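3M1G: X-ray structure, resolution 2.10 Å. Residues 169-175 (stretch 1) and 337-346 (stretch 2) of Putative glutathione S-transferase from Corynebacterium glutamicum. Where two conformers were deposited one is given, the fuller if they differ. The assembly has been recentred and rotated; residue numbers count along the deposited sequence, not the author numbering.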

ATOM      1  N   HIS A 169     -35.103  -5.802 -20.735  1.00 21.39           N
ATOM      2  CA  HIS A 169     -34.160  -4.707 -20.661  1.00 21.26           C
ATOM      3  C   HIS A 169     -34.850  -3.386 -20.900  1.00 22.93           C
ATOM      4  O   HIS A 169     -35.835  -3.311 -21.642  1.00 23.21           O
ATOM      5  CB  HIS A 169     -33.077  -4.807 -21.747  1.00 21.18           C
ATOM      6  CG  HIS A 169     -32.182  -6.000 -21.632  1.00 19.92           C
ATOM      7  ND1 HIS A 169     -31.251  -6.311 -22.595  1.00 19.20           N
ATOM      8  CD2 HIS A 169     -32.082  -6.967 -20.689  1.00 18.95           C
ATOM      9  CE1 HIS A 169     -30.600  -7.403 -22.250  1.00 19.01           C
ATOM     10  NE2 HIS A 169     -31.091  -7.830 -21.097  1.00 19.25           N
ATOM     11  N   ARG A 170     -34.270  -2.327 -20.345  1.00 23.59           N
ATOM     12  CA  ARG A 170     -34.611  -0.953 -20.716  1.00 23.81           C
ATOM     13  C   ARG A 170     -34.469  -0.795 -22.230  1.00 23.76           C
ATOM     14  O   ARG A 170     -33.512  -1.283 -22.823  1.00 22.38           O
ATOM     15  CB  ARG A 170     -33.664   0.039 -19.983  1.00 24.12           C
ATOM     16  CG  ARG A 170     -33.851   1.527 -20.341  1.00 24.10           C
ATOM     17  CD  ARG A 170     -32.767   2.474 -19.750  1.00 25.18           C
ATOM     18  NE  ARG A 170     -31.423   2.223 -20.278  1.00 22.22           N
ATOM     19  CZ  ARG A 170     -30.504   1.450 -19.701  1.00 24.33           C
ATOM     20  NH1 ARG A 170     -30.751   0.831 -18.549  1.00 21.66           N
ATOM     21  NH2 ARG A 170     -29.345   1.275 -20.300  1.00 24.23           N
ATOM     22  N   GLU A 171     -35.418  -0.111 -22.868  1.00 24.03           N
ATOM     23  CA  GLU A 171     -35.309   0.138 -24.303  0.50 24.49           C
ATOM     24  C   GLU A 171     -34.013   0.946 -24.557  1.00 24.05           C
ATOM     25  O   GLU A 171     -33.746   1.957 -23.899  1.00 23.54           O
ATOM     26  CB  GLU A 171     -36.560   0.864 -24.833  0.50 25.25           C
ATOM     27  CG  GLU A 171     -36.698   0.872 -26.381  0.50 27.78           C
ATOM     28  CD  GLU A 171     -37.653   1.955 -26.896  0.50 29.78           C
ATOM     29  OE1 GLU A 171     -38.771   2.079 -26.353  0.50 31.14           O
ATOM     30  OE2 GLU A 171     -37.277   2.691 -27.838  0.50 31.99           O
ATOM     31  N   GLY A 172     -33.203   0.481 -25.505  1.00 22.79           N
ATOM     32  CA  GLY A 172     -31.922   1.113 -25.810  1.00 22.82           C
ATOM     33  C   GLY A 172     -30.761   0.640 -24.917  1.00 23.12           C
ATOM     34  O   GLY A 172     -29.682   1.206 -24.985  1.00 22.82           O
ATOM     35  N   ALA A 173     -30.976  -0.388 -24.092  1.00 22.94           N
ATOM     36  CA  ALA A 173     -29.916  -0.935 -23.207  1.00 23.33           C
ATOM     37  C   ALA A 173     -28.699  -1.414 -24.005  1.00 22.95           C
ATOM     38  O   ALA A 173     -28.857  -1.815 -25.109  1.00 20.72           O
ATOM     39  CB  ALA A 173     -30.472  -2.118 -22.357  1.00 22.90           C
ATOM     40  N   PRO A 174     -27.474  -1.378 -23.424  1.00 22.34           N
ATOM     41  CA  PRO A 174     -26.344  -1.796 -24.247  1.00 22.40           C
ATOM     42  C   PRO A 174     -26.338  -3.312 -24.527  1.00 22.24           C
ATOM     43  O   PRO A 174     -26.881  -4.101 -23.754  1.00 21.26           O
ATOM     44  CB  PRO A 174     -25.121  -1.430 -23.375  1.00 22.53           C
ATOM     45  CG  PRO A 174     -25.646  -1.395 -21.976  1.00 23.21           C
ATOM     46  CD  PRO A 174     -27.043  -0.851 -22.131  1.00 22.73           C
ATOM     47  N   ASN A 175     -25.669  -3.688 -25.607  1.00 22.78           N
ATOM     48  CA  ASN A 175     -25.308  -5.078 -25.908  1.00 23.52           C
ATOM     49  C   ASN A 175     -23.911  -5.340 -25.313  1.00 22.70           C
ATOM     50  O   ASN A 175     -22.863  -5.008 -25.920  1.00 22.94           O
ATOM     51  CB  ASN A 175     -25.321  -5.294 -27.449  1.00 24.75           C
ATOM     52  CG  ASN A 175     -25.009  -6.731 -27.843  1.00 28.08           C
ATOM     53  OD1 ASN A 175     -24.629  -7.551 -26.990  1.00 32.50           O
ATOM     54  ND2 ASN A 175     -25.140  -7.043 -29.137  1.00 28.46           N
TER
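Stretch 2 (337-346) PFAEGVTLPG

How does stretch 2 lie on stretch 1? Neither segment forms a regular helix or strand; both are loops, each with a type II beta turn. The turn in stretch 1 runs from Arg170 to Ala173 and is closed by Ala173 N donating to Arg170 O at 3.0 Å; the one in stretch 2 runs from Ala339 to Val342, with Val342 N donating to Ala339 O at 3.2 Å. The chains run in opposite senses: Phe338 sits near Pro174, Val342 comes next to Gly172, and Pro345 lies near Arg170. They are closest in the middle, where the CA atoms of Gly172 and Val342 are 4.8 Å apart, and wider at the end, where the CA atoms of Arg170 and Pro345 are 7.9 Å apart. Together they bury 354 Å².

What does Arg170, which has the largest covered area, do with its long side chain? Its CA-to-CB bond points toward stretch 2, and the chain follows t, t and p rotamers to bring the guanidinium alongside the backbone from Thr343 to Pro345. Two of its nitrogens bind the same residue: Arg170 NE donates to Thr343 OG1 at 2.9 Å, and Arg170 NH2 donates to Thr343 O at 2.8 Å, the latter oxygen lying near the guanidinium plane, where the N-H groups can reach it. Pro345 CA and Leu344 O instead lie over one face of the group. Pro345 CA is 3.6 Å from Arg170 NH1, while Leu344 O, though 3.2 Å from Arg170 NE, is too poorly angled for a hydrogen bond. A water extends the contact, accepting from Arg170 NH1 at 3.0 Å and from Gly346 N at 3.2 Å.

Why is Thr343 the residue of stretch 2 with the most covered surface? It uses both backbone and side chain. With chi1 in the p well, its hydroxyl accepts from Arg170 NE and donates to the carbonyl of the next residue, Thr343 OG1 to Glu171 O being 2.8 Å. Its backbone amide, Thr343 N, donates to Gly172 O, also at 2.8 Å. That carbonyl receives a CA-H...O contact as well, with Val342 CA 3.2 Å from Gly172 O. Gly172 suits this close approach: an ideal CB there would come within 2.8 Å of Thr343 CG2, a clash, and its phi of 85° and psi of 8° would also jam such an atom against the preceding carbonyl oxygen.

What takes over beyond these polar contacts? Pro174, buried and with its CA-to-CB bond pointing toward stretch 2, supplies an apolar patch. Its ring atom Pro174 CD packs 3.8 Å from Val342 CG1, and Pro174 CB lies 3.9 Å from Phe338 CD1, approaching the aromatic ring obliquely. The proline thus touches two side chains of stretch 2, one before its beta turn and one at the turn's last position, so that apolar packing continues the contact where the hydrogen bonds end.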

ATOM      1  N   PRO A 337     -18.121   4.652 -23.747  1.00 25.41           N
ATOM      2  CA  PRO A 337     -18.615   3.555 -22.912  1.00 25.58           C
ATOM      3  C   PRO A 337     -19.664   2.656 -23.590  1.00 25.60           C
ATOM      4  O   PRO A 337     -19.596   1.413 -23.474  1.00 24.50           O
ATOM      5  CB  PRO A 337     -19.202   4.284 -21.694  1.00 26.16           C
ATOM      6  CG  PRO A 337     -18.449   5.587 -21.616  1.00 26.72           C
ATOM      7  CD  PRO A 337     -18.036   5.931 -23.016  1.00 26.20           C
ATOM      8  N   PHE A 338     -20.615   3.284 -24.295  1.00 25.18           N
ATOM      9  CA  PHE A 338     -21.671   2.578 -24.984  1.00 25.69           C
ATOM     10  C   PHE A 338     -21.751   2.946 -26.482  1.00 26.02           C
ATOM     11  O   PHE A 338     -21.306   4.009 -26.899  1.00 26.00           O
ATOM     12  CB  PHE A 338     -23.009   2.893 -24.311  1.00 25.97           C
ATOM     13  CG  PHE A 338     -22.975   2.728 -22.831  1.00 24.67           C
ATOM     14  CD1 PHE A 338     -22.792   1.476 -22.287  1.00 23.31           C
ATOM     15  CD2 PHE A 338     -23.121   3.829 -21.992  1.00 25.59           C
ATOM     16  CE1 PHE A 338     -22.729   1.291 -20.917  1.00 26.25           C
ATOM     17  CE2 PHE A 338     -23.078   3.677 -20.592  1.00 26.81           C
ATOM     18  CZ  PHE A 338     -22.880   2.411 -20.050  1.00 25.72           C
ATOM     19  N   ALA A 339     -22.286   2.046 -27.287  1.00 25.95           N
ATOM     20  CA  ALA A 339     -22.483   2.332 -28.725  1.00 26.87           C
ATOM     21  C   ALA A 339     -23.454   3.513 -28.897  1.00 27.12           C
ATOM     22  O   ALA A 339     -24.187   3.895 -27.967  1.00 25.61           O
ATOM     23  CB  ALA A 339     -23.007   1.082 -29.459  1.00 25.89           C
ATOM     24  N   GLU A 340     -23.412   4.118 -30.076  1.00 29.00           N
ATOM     25  CA  GLU A 340     -24.314   5.221 -30.373  0.50 29.29           C
ATOM     26  C   GLU A 340     -25.766   4.752 -30.288  1.00 28.72           C
ATOM     27  O   GLU A 340     -26.095   3.637 -30.648  1.00 29.85           O
ATOM     28  CB  GLU A 340     -23.988   5.857 -31.729  0.50 29.86           C
ATOM     29  CG  GLU A 340     -22.649   6.550 -31.715  0.50 30.83           C
ATOM     30  CD  GLU A 340     -22.496   7.533 -32.828  0.50 33.92           C
ATOM     31  OE1 GLU A 340     -23.407   7.610 -33.686  0.50 33.50           O
ATOM     32  OE2 GLU A 340     -21.466   8.238 -32.828  0.50 35.24           O
ATOM     33  N   GLY A 341     -26.608   5.621 -29.738  1.00 28.38           N
ATOM     34  CA  GLY A 341     -28.028   5.342 -29.537  1.00 28.07           C
ATOM     35  C   GLY A 341     -28.351   4.552 -28.278  1.00 27.96           C
ATOM     36  O   GLY A 341     -29.523   4.333 -27.973  1.00 28.03           O
ATOM     37  N   VAL A 342     -27.347   4.068 -27.547  1.00 26.82           N
ATOM     38  CA  VAL A 342     -27.653   3.345 -26.302  1.00 25.46           C
ATOM     39  C   VAL A 342     -28.201   4.332 -25.253  1.00 24.47           C
ATOM     40  O   VAL A 342     -27.707   5.413 -25.142  1.00 23.34           O
ATOM     41  CB  VAL A 342     -26.413   2.594 -25.759  1.00 26.02           C
ATOM     42  CG1 VAL A 342     -26.570   2.216 -24.262  1.00 25.15           C
ATOM     43  CG2 VAL A 342     -26.138   1.335 -26.620  1.00 25.05           C
ATOM     44  N   THR A 343     -29.224   3.954 -24.494  1.00 23.80           N
ATOM     45  CA  THR A 343     -29.736   4.821 -23.431  1.00 23.82           C
ATOM     46  C   THR A 343     -29.024   4.524 -22.101  1.00 24.44           C
ATOM     47  O   THR A 343     -28.534   3.430 -21.885  1.00 23.94           O
ATOM     48  CB  THR A 343     -31.224   4.590 -23.229  1.00 23.89           C
ATOM     49  OG1 THR A 343     -31.422   3.190 -23.022  1.00 22.11           O
ATOM     50  CG2 THR A 343     -32.083   5.126 -24.516  1.00 22.48           C
ATOM     51  N   LEU A 344     -28.978   5.528 -21.238  1.00 25.11           N
ATOM     52  CA  LEU A 344     -28.336   5.435 -19.917  1.00 25.76           C
ATOM     53  C   LEU A 344     -29.343   4.926 -18.878  1.00 24.92           C
ATOM     54  O   LEU A 344     -30.539   5.078 -19.066  1.00 24.34           O
ATOM     55  CB  LEU A 344     -27.801   6.809 -19.514  1.00 25.81           C
ATOM     56  CG  LEU A 344     -26.738   7.429 -20.452  1.00 28.76           C
ATOM     57  CD1 LEU A 344     -26.147   8.756 -19.908  1.00 30.06           C
ATOM     58  CD2 LEU A 344     -25.593   6.442 -20.676  1.00 28.13           C
ATOM     59  N   PRO A 345     -28.869   4.291 -17.800  1.00 24.53           N
ATOM     60  CA  PRO A 345     -29.788   3.834 -16.760  1.00 24.64           C
ATOM     61  C   PRO A 345     -30.600   4.970 -16.168  1.00 24.75           C
ATOM     62  O   PRO A 345     -30.112   6.070 -16.098  1.00 24.35           O
ATOM     63  CB  PRO A 345     -28.850   3.263 -15.695  1.00 25.22           C
ATOM     64  CG  PRO A 345     -27.656   2.794 -16.498  1.00 25.11           C
ATOM     65  CD  PRO A 345     -27.487   3.857 -17.539  1.00 25.38           C
ATOM     66  N   GLY A 346     -31.829   4.705 -15.758  1.00 24.99           N
ATOM     67  CA  GLY A 346     -32.639   5.704 -15.062  1.00 25.06           C
ATOM     68  C   GLY A 346     -32.211   5.826 -13.616  1.00 25.38           C
ATOM     69  O   GLY A 346     -31.319   5.101 -13.169  1.00 25.66           O
TER
HETATM   70  O   HOH W   1     -32.736   1.734 -16.464  1.00 24.30           O